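Long-range contacts in CmeC (PDB 4MT4), which probably serves as the trimeric outer membrane channel of a multidrug efflux system in Campylobacter jejuni, an outer membrane factor of the TolC type: residues B[52-57]-B[154-159]; B[182-187]-B[209-214]; B[141-146]-B[279-284]; B[385-390]-B[426-431]. All blocks are in the same frame, centred on the assembly; numbering follows the deposited sequence.

Contact 1 (B[52-57]-B[154-159]); sequences LALKNN and SVISNT
Where the short helix 44-56 ends, it packs against the middle of helix 129-195 in the helical part of this TolC-type channel, the two segments running 138° apart. The first shell is V155 against N57: they meet tip to tip, the two methyls lying over one face of the carboxamide, with N57 OD1 3.4 Å from V155 CG2 and N57 CG 3.5 Å from V155 CG1. One turn earlier in the first helix and one later in the second, A53 CB comes within 3.5 Å of T159 OG1. On the flank L54 and I156 cross obliquely, L54 CD2 lying 3.7 Å from I156 CD1. W37 and W38 also border I156.

Hydrogen bonds position these groups. N57 leaves helical geometry and becomes the N-cap of helix 58-79: with CG anti to its own N (chi1 -169°), OD1 accepts from L60 N while ND2 donates to L235 O of helix 201-236, so both ends of the amide pressed on V155 are fixed. T236 of that helix touches A53 and T159. The T159 hydroxyl turns back to its own helix, OG1 donating to V155 O at 2.8 Å from above the carbonyl plane; V155 O also accepts the helical bond from T159 N, so two donors share it.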
loop_
_atom_site.group_PDB
_atom_site.type_symbol
_atom_site.label_atom_id
_atom_site.label_comp_id
_atom_site.label_asym_id
_atom_site.label_seq_id
_atom_site.Cartn_x
_atom_site.Cartn_y
_atom_site.Cartn_z
ATOM N N LEU B 52 -22.116 10.729 12.655
ATOM C CA LEU B 52 -21.971 9.283 12.772
ATOM C C LEU B 52 -20.544 8.855 12.454
ATOM O O LEU B 52 -19.996 7.960 13.098
ATOM C CB LEU B 52 -22.959 8.566 11.847
ATOM C CG LEU B 52 -24.414 8.504 12.316
ATOM C CD1 LEU B 52 -25.335 8.081 11.180
ATOM C CD2 LEU B 52 -24.537 7.550 13.493
ATOM N N ALA B 53 -19.948 9.502 11.456
ATOM C CA ALA B 53 -18.563 9.238 11.091
ATOM C C ALA B 53 -17.624 9.647 12.219
ATOM O O ALA B 53 -16.770 8.870 12.640
ATOM C CB ALA B 53 -18.203 9.970 9.804
ATOM N N LEU B 54 -17.804 10.864 12.723
ATOM C CA LEU B 54 -16.983 11.379 13.814
ATOM C C LEU B 54 -17.157 10.565 15.093
ATOM O O LEU B 54 -16.363 10.680 16.027
ATOM C CB LEU B 54 -17.317 12.846 14.082
ATOM C CG LEU B 54 -16.924 13.828 12.978
ATOM C CD1 LEU B 54 -17.471 15.218 13.267
ATOM C CD2 LEU B 54 -15.410 13.866 12.814
ATOM N N LYS B 55 -18.199 9.742 15.127
ATOM C CA LYS B 55 -18.487 8.911 16.285
ATOM C C LYS B 55 -18.038 7.464 16.083
ATOM O O LYS B 55 -17.501 6.845 16.999
ATOM C CB LYS B 55 -19.984 8.952 16.602
ATOM C CG LYS B 55 -20.419 7.999 17.705
ATOM C CD LYS B 55 -21.933 7.983 17.859
ATOM C CE LYS B 55 -22.371 6.961 18.898
ATOM N NZ LYS B 55 -21.953 5.580 18.530
ATOM N N ASN B 56 -18.240 6.932 14.882
ATOM C CA ASN B 56 -18.069 5.500 14.657
ATOM C C ASN B 56 -16.908 5.093 13.741
ATOM O O ASN B 56 -16.509 3.929 13.744
ATOM C CB ASN B 56 -19.369 4.915 14.095
ATOM C CG ASN B 56 -20.550 5.106 15.031
ATOM O OD1 ASN B 56 -20.406 5.045 16.252
ATOM N ND2 ASN B 56 -21.726 5.337 14.459
ATOM N N ASN B 57 -16.371 6.031 12.964
ATOM C CA ASN B 57 -15.313 5.698 12.005
ATOM C C ASN B 57 -14.078 5.108 12.681
ATOM O O ASN B 57 -13.493 5.714 13.575
ATOM C CB ASN B 57 -14.913 6.927 11.187
ATOM C CG ASN B 57 -14.018 6.579 10.013
ATOM O OD1 ASN B 57 -12.798 6.489 10.152
ATOM N ND2 ASN B 57 -14.622 6.384 8.846
ATOM N N SER B 154 -9.838 13.977 6.381
ATOM C CA SER B 154 -9.966 12.959 5.343
ATOM C C SER B 154 -11.248 12.143 5.501
ATOM O O SER B 154 -11.966 11.907 4.532
ATOM C CB SER B 154 -8.753 12.030 5.363
ATOM O OG SER B 154 -8.933 10.923 4.496
ATOM N N VAL B 155 -11.521 11.714 6.729
ATOM C CA VAL B 155 -12.706 10.917 7.033
ATOM C C VAL B 155 -13.985 11.706 6.769
ATOM O O VAL B 155 -14.931 11.188 6.172
ATOM C CB VAL B 155 -12.687 10.431 8.500
ATOM C CG1 VAL B 155 -14.060 9.942 8.926
ATOM C CG2 VAL B 155 -11.648 9.337 8.677
ATOM N N ILE B 156 -14.003 12.962 7.206
ATOM C CA ILE B 156 -15.158 13.827 6.990
ATOM C C ILE B 156 -15.390 14.090 5.503
ATOM O O ILE B 156 -16.510 13.964 5.007
ATOM C CB ILE B 156 -15.001 15.182 7.718
ATOM C CG1 ILE B 156 -14.979 14.977 9.233
ATOM C CG2 ILE B 156 -16.124 16.130 7.337
ATOM C CD1 ILE B 156 -14.823 16.267 10.018
ATOM N N SER B 157 -14.324 14.450 4.796
ATOM C CA SER B 157 -14.411 14.734 3.367
ATOM C C SER B 157 -14.888 13.522 2.576
ATOM O O SER B 157 -15.712 13.647 1.669
ATOM C CB SER B 157 -13.056 15.201 2.835
ATOM O OG SER B 157 -12.669 16.420 3.442
ATOM N N ASN B 158 -14.367 12.351 2.925
ATOM C CA ASN B 158 -14.763 11.113 2.266
ATOM C C ASN B 158 -16.222 10.773 2.534
ATOM O O ASN B 158 -16.921 10.279 1.652
ATOM C CB ASN B 158 -13.868 9.954 2.713
ATOM C CG ASN B 158 -12.475 10.028 2.116
ATOM O OD1 ASN B 158 -12.251 10.710 1.116
ATOM N ND2 ASN B 158 -11.533 9.319 2.726
ATOM N N THR B 159 -16.677 11.046 3.754
ATOM C CA THR B 159 -18.066 10.807 4.135
ATOM C C THR B 159 -19.017 11.722 3.365
ATOM O O THR B 159 -20.062 11.282 2.880
ATOM C CB THR B 159 -18.275 11.014 5.647
ATOM O OG1 THR B 159 -17.497 10.055 6.375
ATOM C CG2 THR B 159 -19.741 10.853 6.016
#

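Contact 2 (B[182-187]-B[209-214]); sequences SAKEIY and ANLESM
This is antiparallel packing inside a helical hairpin: helix 129-195 turns back into helix 201-236, and the contact lies near that turn, about 46 Å from the centre of the chain, in the coiled-coil alpha-barrel of a TolC-type channel. The segments run 160° apart with their axes 8.8 Å from each other, close enough for A183 and L211 to face one another nearly backbone to backbone.

L211 fills most of the interface. Its CG stands anti to the backbone N (chi1 -162°), and together with chi2 at -118° this lays CD2 against the main chain of the other helix, 3.6 Å from K184 CA. K184 offers its CB to the same methyl, then bends at chi2 and chi3 and carries its ammonium group away. Y187, one turn on, adds its CB beside K184, 4.2 Å from L211 CG, while its side chain also touches L204 and A207. A183 in turn presses its methyl against two side chains, A183 CB lying 3.8 Å from M214 CG and 3.6 Å from N210 ND2. Beyond them L415 and Q419 of helix 411-445 touch N210 and M214, and on another flank S392 and A388 of a neighbouring subunit pack on A209 and E212.

No direct hydrogen bond joins the segments; one water does, donating to A183 O at 2.5 Å and accepting from N210 ND2 at 2.9 Å.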
loop_
_atom_site.group_PDB
_atom_site.type_symbol
_atom_site.label_atom_id
_atom_site.label_comp_id
_atom_site.label_asym_id
_atom_site.label_seq_id
_atom_site.Cartn_x
_atom_site.Cartn_y
_atom_site.Cartn_z
ATOM N N SER B 182 -42.340 4.195 -18.428
ATOM C CA SER B 182 -42.963 4.663 -19.660
ATOM C C SER B 182 -42.534 3.817 -20.852
ATOM O O SER B 182 -43.281 3.673 -21.818
ATOM C CB SER B 182 -42.626 6.133 -19.905
ATOM O OG SER B 182 -42.876 6.910 -18.748
ATOM N N ALA B 183 -41.329 3.258 -20.779
ATOM C CA ALA B 183 -40.843 2.362 -21.821
ATOM C C ALA B 183 -41.662 1.078 -21.833
ATOM O O ALA B 183 -41.850 0.458 -22.881
ATOM C CB ALA B 183 -39.371 2.052 -21.618
ATOM N N LYS B 184 -42.142 0.684 -20.659
ATOM C CA LYS B 184 -43.002 -0.484 -20.543
ATOM C C LYS B 184 -44.382 -0.169 -21.105
ATOM O O LYS B 184 -45.029 -1.019 -21.714
ATOM C CB LYS B 184 -43.114 -0.933 -19.087
ATOM C CG LYS B 184 -43.793 -2.278 -18.908
ATOM C CD LYS B 184 -44.735 -2.268 -17.717
ATOM C CE LYS B 184 -44.011 -1.909 -16.431
ATOM N NZ LYS B 184 -44.945 -1.869 -15.272
ATOM N N GLU B 185 -44.823 1.067 -20.890
ATOM C CA GLU B 185 -46.098 1.531 -21.419
ATOM C C GLU B 185 -46.044 1.628 -22.937
ATOM O O GLU B 185 -47.014 1.311 -23.621
ATOM C CB GLU B 185 -46.469 2.889 -20.815
ATOM C CG GLU B 185 -47.771 3.476 -21.345
ATOM C CD GLU B 185 -48.986 2.638 -20.984
ATOM O OE1 GLU B 185 -48.923 1.892 -19.984
ATOM O OE2 GLU B 185 -50.005 2.727 -21.702
ATOM N N ILE B 186 -44.903 2.067 -23.458
ATOM C CA ILE B 186 -44.702 2.156 -24.898
ATOM C C ILE B 186 -44.827 0.779 -25.546
ATOM O O ILE B 186 -45.496 0.622 -26.569
ATOM C CB ILE B 186 -43.326 2.767 -25.238
ATOM C CG1 ILE B 186 -43.313 4.262 -24.914
ATOM C CG2 ILE B 186 -42.988 2.549 -26.705
ATOM C CD1 ILE B 186 -41.955 4.911 -25.075
ATOM N N TYR B 187 -44.196 -0.218 -24.936
ATOM C CA TYR B 187 -44.243 -1.578 -25.458
ATOM C C TYR B 187 -45.648 -2.170 -25.358
ATOM O O TYR B 187 -46.091 -2.880 -26.261
ATOM C CB TYR B 187 -43.246 -2.475 -24.725
ATOM C CG TYR B 187 -43.334 -3.921 -25.153
ATOM C CD1 TYR B 187 -42.835 -4.332 -26.381
ATOM C CD2 TYR B 187 -43.928 -4.875 -24.336
ATOM C CE1 TYR B 187 -42.920 -5.650 -26.783
ATOM C CE2 TYR B 187 -44.017 -6.195 -24.727
ATOM C CZ TYR B 187 -43.512 -6.578 -25.952
ATOM O OH TYR B 187 -43.597 -7.893 -26.349
ATOM N N ALA B 209 -36.914 -4.009 -27.704
ATOM C CA ALA B 209 -35.487 -3.767 -27.510
ATOM C C ALA B 209 -35.277 -2.570 -26.594
ATOM O O ALA B 209 -34.392 -2.574 -25.739
ATOM C CB ALA B 209 -34.795 -3.542 -28.847
ATOM N N ASN B 210 -36.106 -1.548 -26.778
ATOM C CA ASN B 210 -36.056 -0.353 -25.949
ATOM C C ASN B 210 -36.456 -0.655 -24.508
ATOM O O ASN B 210 -35.883 -0.111 -23.567
ATOM C CB ASN B 210 -36.960 0.733 -26.536
ATOM C CG ASN B 210 -36.946 2.006 -25.720
ATOM O OD1 ASN B 210 -36.038 2.827 -25.845
ATOM N ND2 ASN B 210 -37.961 2.182 -24.881
ATOM N N LEU B 211 -37.438 -1.537 -24.349
ATOM C CA LEU B 211 -37.920 -1.938 -23.033
ATOM C C LEU B 211 -36.827 -2.672 -22.254
ATOM O O LEU B 211 -36.561 -2.353 -21.093
ATOM C CB LEU B 211 -39.166 -2.820 -23.174
ATOM C CG LEU B 211 -40.123 -3.060 -21.996
ATOM C CD1 LEU B 211 -40.163 -4.540 -21.636
ATOM C CD2 LEU B 211 -39.794 -2.210 -20.769
ATOM N N GLU B 212 -36.191 -3.645 -22.899
ATOM C CA GLU B 212 -35.154 -4.438 -22.250
ATOM C C GLU B 212 -33.901 -3.617 -21.969
ATOM O O GLU B 212 -33.241 -3.812 -20.946
ATOM C CB GLU B 212 -34.794 -5.655 -23.106
ATOM C CG GLU B 212 -35.980 -6.540 -23.474
ATOM C CD GLU B 212 -36.629 -7.203 -22.270
ATOM O OE1 GLU B 212 -35.969 -7.329 -21.216
ATOM O OE2 GLU B 212 -37.805 -7.608 -22.383
ATOM N N SER B 213 -33.573 -2.703 -22.878
ATOM C CA SER B 213 -32.418 -1.829 -22.701
ATOM C C SER B 213 -32.600 -0.939 -21.478
ATOM O O SER B 213 -31.679 -0.762 -20.683
ATOM C CB SER B 213 -32.191 -0.971 -23.945
ATOM O OG SER B 213 -31.093 -0.090 -23.770
ATOM N N MET B 214 -33.801 -0.389 -21.327
ATOM C CA MET B 214 -34.123 0.446 -20.176
ATOM C C MET B 214 -34.084 -0.358 -18.881
ATOM O O MET B 214 -33.574 0.112 -17.867
ATOM C CB MET B 214 -35.498 1.096 -20.346
ATOM C CG MET B 214 -35.544 2.189 -21.405
ATOM S SD MET B 214 -34.427 3.563 -21.056
ATOM C CE MET B 214 -34.812 4.663 -22.409
HETATM O O HOH W 1 -40.373 0.563 -24.957
#

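Contact 3 (B[141-146]-B[279-284]); sequences FKASEY and LEKLTQ
E280 lies in a corner made by three side chains of helix 129-195. Its chain starts with CG anti to the carbonyl carbon and bends at chi2 (-70°), so the methylene groups face the partner helix while the carboxylate folds over to one side. The Y146 ring meets it edge-on: E280 CG sits near the ring plane, 3.6 Å from Y146 CE2, and the ring and carboxylate planes are 39° apart. K142, extended beyond CG, crosses the glutamate obliquely and touches it with carbon, K142 CD being 3.8 Å from E280 OE2. Its ammonium passes by, K142 NZ standing 4.8 Å from E280 OE2; this is no salt bridge, though the opposite charges probably attract. Between the backbones A143 fills the close approach, its CB 3.8 Å from E280 CB and 3.7 Å from K281 CG. K281 runs out extended past that methyl, toward a long, weak ion pair with D147.

The two antiparallel segments, 166° apart, join helix 129-195 to helix 273-293 in the helical part of a TolC-type channel. Helix 58-79 packs behind S144 and F141, and the small helix 456-463 covers E145 and Y146; on the far side L279 and L282 rest on helix 339-405.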
loop_
_atom_site.group_PDB
_atom_site.type_symbol
_atom_site.label_atom_id
_atom_site.label_comp_id
_atom_site.label_asym_id
_atom_site.label_seq_id
_atom_site.Cartn_x
_atom_site.Cartn_y
_atom_site.Cartn_z
ATOM N N PHE B 141 5.064 13.102 18.868
ATOM C CA PHE B 141 3.715 13.252 19.404
ATOM C C PHE B 141 2.963 14.366 18.684
ATOM O O PHE B 141 1.794 14.209 18.340
ATOM C CB PHE B 141 3.749 13.535 20.907
ATOM C CG PHE B 141 2.431 14.002 21.461
ATOM C CD1 PHE B 141 1.374 13.117 21.601
ATOM C CD2 PHE B 141 2.246 15.324 21.830
ATOM C CE1 PHE B 141 0.158 13.540 22.100
ATOM C CE2 PHE B 141 1.031 15.754 22.333
ATOM C CZ PHE B 141 -0.014 14.860 22.468
ATOM N N LYS B 142 3.641 15.489 18.466
ATOM C CA LYS B 142 3.052 16.615 17.747
ATOM C C LYS B 142 2.689 16.217 16.320
ATOM O O LYS B 142 1.701 16.693 15.763
ATOM C CB LYS B 142 4.007 17.811 17.729
ATOM C CG LYS B 142 4.131 18.530 19.063
ATOM C CD LYS B 142 4.939 19.812 18.920
ATOM C CE LYS B 142 4.973 20.599 20.222
ATOM N NZ LYS B 142 5.705 21.889 20.075
ATOM N N ALA B 143 3.498 15.338 15.739
ATOM C CA ALA B 143 3.240 14.830 14.400
ATOM C C ALA B 143 2.011 13.930 14.399
ATOM O O ALA B 143 1.242 13.917 13.436
ATOM C CB ALA B 143 4.450 14.081 13.873
ATOM N N SER B 144 1.826 13.185 15.484
ATOM C CA SER B 144 0.676 12.298 15.618
ATOM C C SER B 144 -0.611 13.101 15.789
ATOM O O SER B 144 -1.687 12.653 15.396
ATOM C CB SER B 144 0.862 11.342 16.802
ATOM O OG SER B 144 0.851 12.043 18.033
ATOM N N GLU B 145 -0.492 14.286 16.379
ATOM C CA GLU B 145 -1.638 15.174 16.544
ATOM C C GLU B 145 -2.074 15.740 15.197
ATOM O O GLU B 145 -3.265 15.803 14.890
ATOM C CB GLU B 145 -1.311 16.310 17.513
ATOM C CG GLU B 145 -1.258 15.895 18.973
ATOM C CD GLU B 145 -1.032 17.072 19.902
ATOM O OE1 GLU B 145 -0.110 17.872 19.639
ATOM O OE2 GLU B 145 -1.782 17.199 20.890
ATOM N N TYR B 146 -1.095 16.150 14.396
ATOM C CA TYR B 146 -1.360 16.666 13.059
ATOM C C TYR B 146 -1.858 15.557 12.140
ATOM O O TYR B 146 -2.658 15.801 11.235
ATOM C CB TYR B 146 -0.104 17.313 12.477
ATOM C CG TYR B 146 0.331 18.570 13.199
ATOM C CD1 TYR B 146 -0.604 19.449 13.730
ATOM C CD2 TYR B 146 1.678 18.877 13.351
ATOM C CE1 TYR B 146 -0.211 20.597 14.388
ATOM C CE2 TYR B 146 2.080 20.022 14.008
ATOM C CZ TYR B 146 1.131 20.879 14.526
ATOM O OH TYR B 146 1.526 22.022 15.183
ATOM N N LEU B 279 6.441 18.365 8.846
ATOM C CA LEU B 279 7.420 19.250 9.461
ATOM C C LEU B 279 7.945 18.661 10.768
ATOM O O LEU B 279 9.154 18.579 10.980
ATOM C CB LEU B 279 6.814 20.631 9.718
ATOM C CG LEU B 279 7.730 21.632 10.426
ATOM C CD1 LEU B 279 8.836 22.088 9.487
ATOM C CD2 LEU B 279 6.949 22.822 10.975
ATOM N N GLU B 280 7.026 18.244 11.635
ATOM C CA GLU B 280 7.386 17.715 12.947
ATOM C C GLU B 280 8.198 16.432 12.854
ATOM O O GLU B 280 9.062 16.173 13.690
ATOM C CB GLU B 280 6.130 17.471 13.784
ATOM C CG GLU B 280 5.389 18.740 14.171
ATOM C CD GLU B 280 6.139 19.587 15.187
ATOM O OE1 GLU B 280 7.109 19.091 15.802
ATOM O OE2 GLU B 280 5.749 20.758 15.378
ATOM N N LYS B 281 7.917 15.628 11.836
ATOM C CA LYS B 281 8.666 14.399 11.619
ATOM C C LYS B 281 10.086 14.709 11.159
ATOM O O LYS B 281 10.996 13.897 11.327
ATOM C CB LYS B 281 7.953 13.509 10.604
ATOM C CG LYS B 281 6.659 12.914 11.132
ATOM C CD LYS B 281 5.957 12.073 10.085
ATOM C CE LYS B 281 4.630 11.540 10.606
ATOM N NZ LYS B 281 3.936 10.681 9.607
ATOM N N LEU B 282 10.269 15.895 10.589
ATOM C CA LEU B 282 11.589 16.338 10.152
ATOM C C LEU B 282 12.437 16.790 11.339
ATOM O O LEU B 282 13.615 16.443 11.431
ATOM C CB LEU B 282 11.467 17.466 9.128
ATOM C CG LEU B 282 12.764 18.159 8.702
ATOM C CD1 LEU B 282 13.763 17.156 8.136
ATOM C CD2 LEU B 282 12.475 19.264 7.699
ATOM N N THR B 283 11.839 17.556 12.251
ATOM C CA THR B 283 12.545 17.996 13.456
ATOM C C THR B 283 12.839 16.809 14.360
ATOM O O THR B 283 13.813 16.810 15.108
ATOM C CB THR B 283 11.741 19.032 14.267
ATOM O OG1 THR B 283 11.033 18.369 15.321
ATOM C CG2 THR B 283 10.752 19.764 13.381
ATOM N N GLN B 284 11.975 15.803 14.287
ATOM C CA GLN B 284 12.151 14.585 15.063
ATOM C C GLN B 284 13.440 13.879 14.663
ATOM O O GLN B 284 14.240 13.494 15.514
ATOM C CB GLN B 284 10.957 13.649 14.873
ATOM C CG GLN B 284 11.128 12.295 15.536
ATOM C CD GLN B 284 9.926 11.393 15.337
ATOM O OE1 GLN B 284 9.240 11.469 14.317
ATOM N NE2 GLN B 284 9.663 10.535 16.315
#

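Contact 4 (B[385-390]-B[426-431]); sequences NAQASE and VAFNNI
Apolar packing carries this contact, and F428 does most of it. Its CG is anti to the backbone N (chi1 -180°), which sends the ring across the gap to lie along segment 385-390. A386 CB comes in at the ring edge, near its plane, 3.6 Å from F428 CD1. Over one face lies Q387 CA, 3.7 Å above the plane and displaced toward the rim. The Q387 side chain, extended beyond CG, then runs beside the phenyl group in the same direction: Q387 CB is 3.5 Å from F428 CE1, Q387 CG is 3.8 Å from F428 CZ, and the amide is tilted 34° from the ring. A386 is shared, since I431 CG1 reaches its CB from the next turn at 4.0 Å. E390 adds its aliphatic stem, E390 CB standing 4.4 Å from F428 CB.

The aromatic environment extends past the two segments, where Y383 meets F428 in an edge-to-face stack. The segments belong to helices 339-405 and 411-445, the second helical hairpin of the TolC-type fold, and cross antiparallel at 162° with their axes 8.7 Å apart.

Polar bonds do not cross between the two segments; they lead outward. N429 and N430 bind N172 of helix 129-195, N430 OD1 also taking N168 ND2. Toward a neighbouring subunit, N385 makes weak hydrogen bonds through OD1 to N219 ND2 and through ND2 to E212 OE1, while L216 of that subunit packs on I431.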
loop_
_atom_site.group_PDB
_atom_site.type_symbol
_atom_site.label_atom_id
_atom_site.label_comp_id
_atom_site.label_asym_id
_atom_site.label_seq_id
_atom_site.Cartn_x
_atom_site.Cartn_y
_atom_site.Cartn_z
ATOM N N ASN B 385 -24.054 24.464 -18.384
ATOM C CA ASN B 385 -24.094 23.751 -19.655
ATOM C C ASN B 385 -25.007 22.533 -19.596
ATOM O O ASN B 385 -25.863 22.345 -20.459
ATOM C CB ASN B 385 -22.690 23.320 -20.076
ATOM C CG ASN B 385 -21.749 24.494 -20.269
ATOM O OD1 ASN B 385 -20.612 24.475 -19.796
ATOM N ND2 ASN B 385 -22.220 25.525 -20.961
ATOM N N ALA B 386 -24.823 21.710 -18.569
ATOM C CA ALA B 386 -25.589 20.477 -18.422
ATOM C C ALA B 386 -27.060 20.756 -18.130
ATOM O O ALA B 386 -27.934 19.975 -18.503
ATOM C CB ALA B 386 -24.989 19.609 -17.326
ATOM N N GLN B 387 -27.328 21.872 -17.460
ATOM C CA GLN B 387 -28.699 22.259 -17.149
ATOM C C GLN B 387 -29.426 22.711 -18.408
ATOM O O GLN B 387 -30.567 22.318 -18.654
ATOM C CB GLN B 387 -28.723 23.373 -16.102
ATOM C CG GLN B 387 -30.117 23.728 -15.611
ATOM C CD GLN B 387 -30.106 24.837 -14.575
ATOM O OE1 GLN B 387 -29.446 25.860 -14.751
ATOM N NE2 GLN B 387 -30.834 24.632 -13.482
ATOM N N ALA B 388 -28.757 23.538 -19.205
ATOM C CA ALA B 388 -29.332 24.035 -20.449
ATOM C C ALA B 388 -29.475 22.909 -21.469
ATOM O O ALA B 388 -30.448 22.861 -22.220
ATOM C CB ALA B 388 -28.485 25.163 -21.014
ATOM N N SER B 389 -28.500 22.005 -21.484
ATOM C CA SER B 389 -28.528 20.856 -22.382
ATOM C C SER B 389 -29.724 19.958 -22.080
ATOM O O SER B 389 -30.428 19.521 -22.988
ATOM C CB SER B 389 -27.231 20.051 -22.272
ATOM O OG SER B 389 -27.308 18.852 -23.025
ATOM N N GLU B 390 -29.951 19.697 -20.797
ATOM C CA GLU B 390 -31.059 18.855 -20.361
ATOM C C GLU B 390 -32.408 19.493 -20.696
ATOM O O GLU B 390 -33.359 18.797 -21.057
ATOM C CB GLU B 390 -30.955 18.582 -18.857
ATOM C CG GLU B 390 -32.093 17.748 -18.288
ATOM C CD GLU B 390 -33.187 18.596 -17.671
ATOM O OE1 GLU B 390 -32.867 19.654 -17.086
ATOM O OE2 GLU B 390 -34.369 18.206 -17.771
ATOM N N VAL B 426 -29.292 12.446 -16.826
ATOM C CA VAL B 426 -28.303 11.747 -16.017
ATOM C C VAL B 426 -26.996 12.532 -15.955
ATOM O O VAL B 426 -26.383 12.657 -14.892
ATOM C CB VAL B 426 -28.028 10.329 -16.564
ATOM C CG1 VAL B 426 -26.820 9.704 -15.884
ATOM C CG2 VAL B 426 -29.257 9.447 -16.389
ATOM N N ALA B 427 -26.583 13.071 -17.097
ATOM C CA ALA B 427 -25.351 13.849 -17.184
ATOM C C ALA B 427 -25.412 15.074 -16.280
ATOM O O ALA B 427 -24.421 15.442 -15.655
ATOM C CB ALA B 427 -25.083 14.267 -18.623
ATOM N N PHE B 428 -26.584 15.695 -16.204
ATOM C CA PHE B 428 -26.764 16.871 -15.360
ATOM C C PHE B 428 -26.706 16.502 -13.883
ATOM O O PHE B 428 -26.193 17.267 -13.067
ATOM C CB PHE B 428 -28.089 17.568 -15.675
ATOM C CG PHE B 428 -28.341 18.793 -14.839
ATOM C CD1 PHE B 428 -27.354 19.749 -14.672
ATOM C CD2 PHE B 428 -29.568 18.991 -14.232
ATOM C CE1 PHE B 428 -27.581 20.874 -13.906
ATOM C CE2 PHE B 428 -29.805 20.117 -13.467
ATOM C CZ PHE B 428 -28.810 21.061 -13.304
ATOM N N ASN B 429 -27.238 15.332 -13.542
ATOM C CA ASN B 429 -27.148 14.823 -12.180
ATOM C C ASN B 429 -25.697 14.595 -11.772
ATOM O O ASN B 429 -25.286 14.955 -10.670
ATOM C CB ASN B 429 -27.937 13.520 -12.030
ATOM C CG ASN B 429 -29.435 13.735 -12.063
ATOM O OD1 ASN B 429 -29.930 14.802 -11.704
ATOM N ND2 ASN B 429 -30.169 12.713 -12.487
ATOM N N ASN B 430 -24.926 13.999 -12.676
ATOM C CA ASN B 430 -23.522 13.702 -12.421
ATOM C C ASN B 430 -22.679 14.961 -12.252
ATOM O O ASN B 430 -21.781 15.003 -11.415
ATOM C CB ASN B 430 -22.956 12.840 -13.548
ATOM C CG ASN B 430 -23.614 11.476 -13.625
ATOM O OD1 ASN B 430 -24.530 11.174 -12.859
ATOM N ND2 ASN B 430 -23.155 10.647 -14.555
ATOM N N ILE B 431 -22.969 15.981 -13.053
ATOM C CA ILE B 431 -22.281 17.264 -12.950
ATOM C C ILE B 431 -22.654 17.967 -11.650
ATOM O O ILE B 431 -21.808 18.572 -10.990
ATOM C CB ILE B 431 -22.618 18.185 -14.144
ATOM C CG1 ILE B 431 -22.078 17.590 -15.445
ATOM C CG2 ILE B 431 -22.051 19.584 -13.931
ATOM C CD1 ILE B 431 -20.575 17.452 -15.479
#

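Contacts 2 and 4 are alike in design: each joins the two helices of one hairpin, antiparallel, with an alanine facing a large apolar residue, L211 or F428. Their centres are about 23 Å apart, both are partly buried, and both lie beside other subunits. Contacts 1 and 3 touch no other chain and tie helix 129-195 to more distant sequence, contact 3 reaching from the first half of the chain to the second. Helix 129-195 serves contacts 1, 2 and 3, with contacts 2 and 3 about 60 Å apart between centres. Contact 1 is the most buried and sets a capping asparagine on valine; contact 3 instead uses the carbon portions of charged side chains.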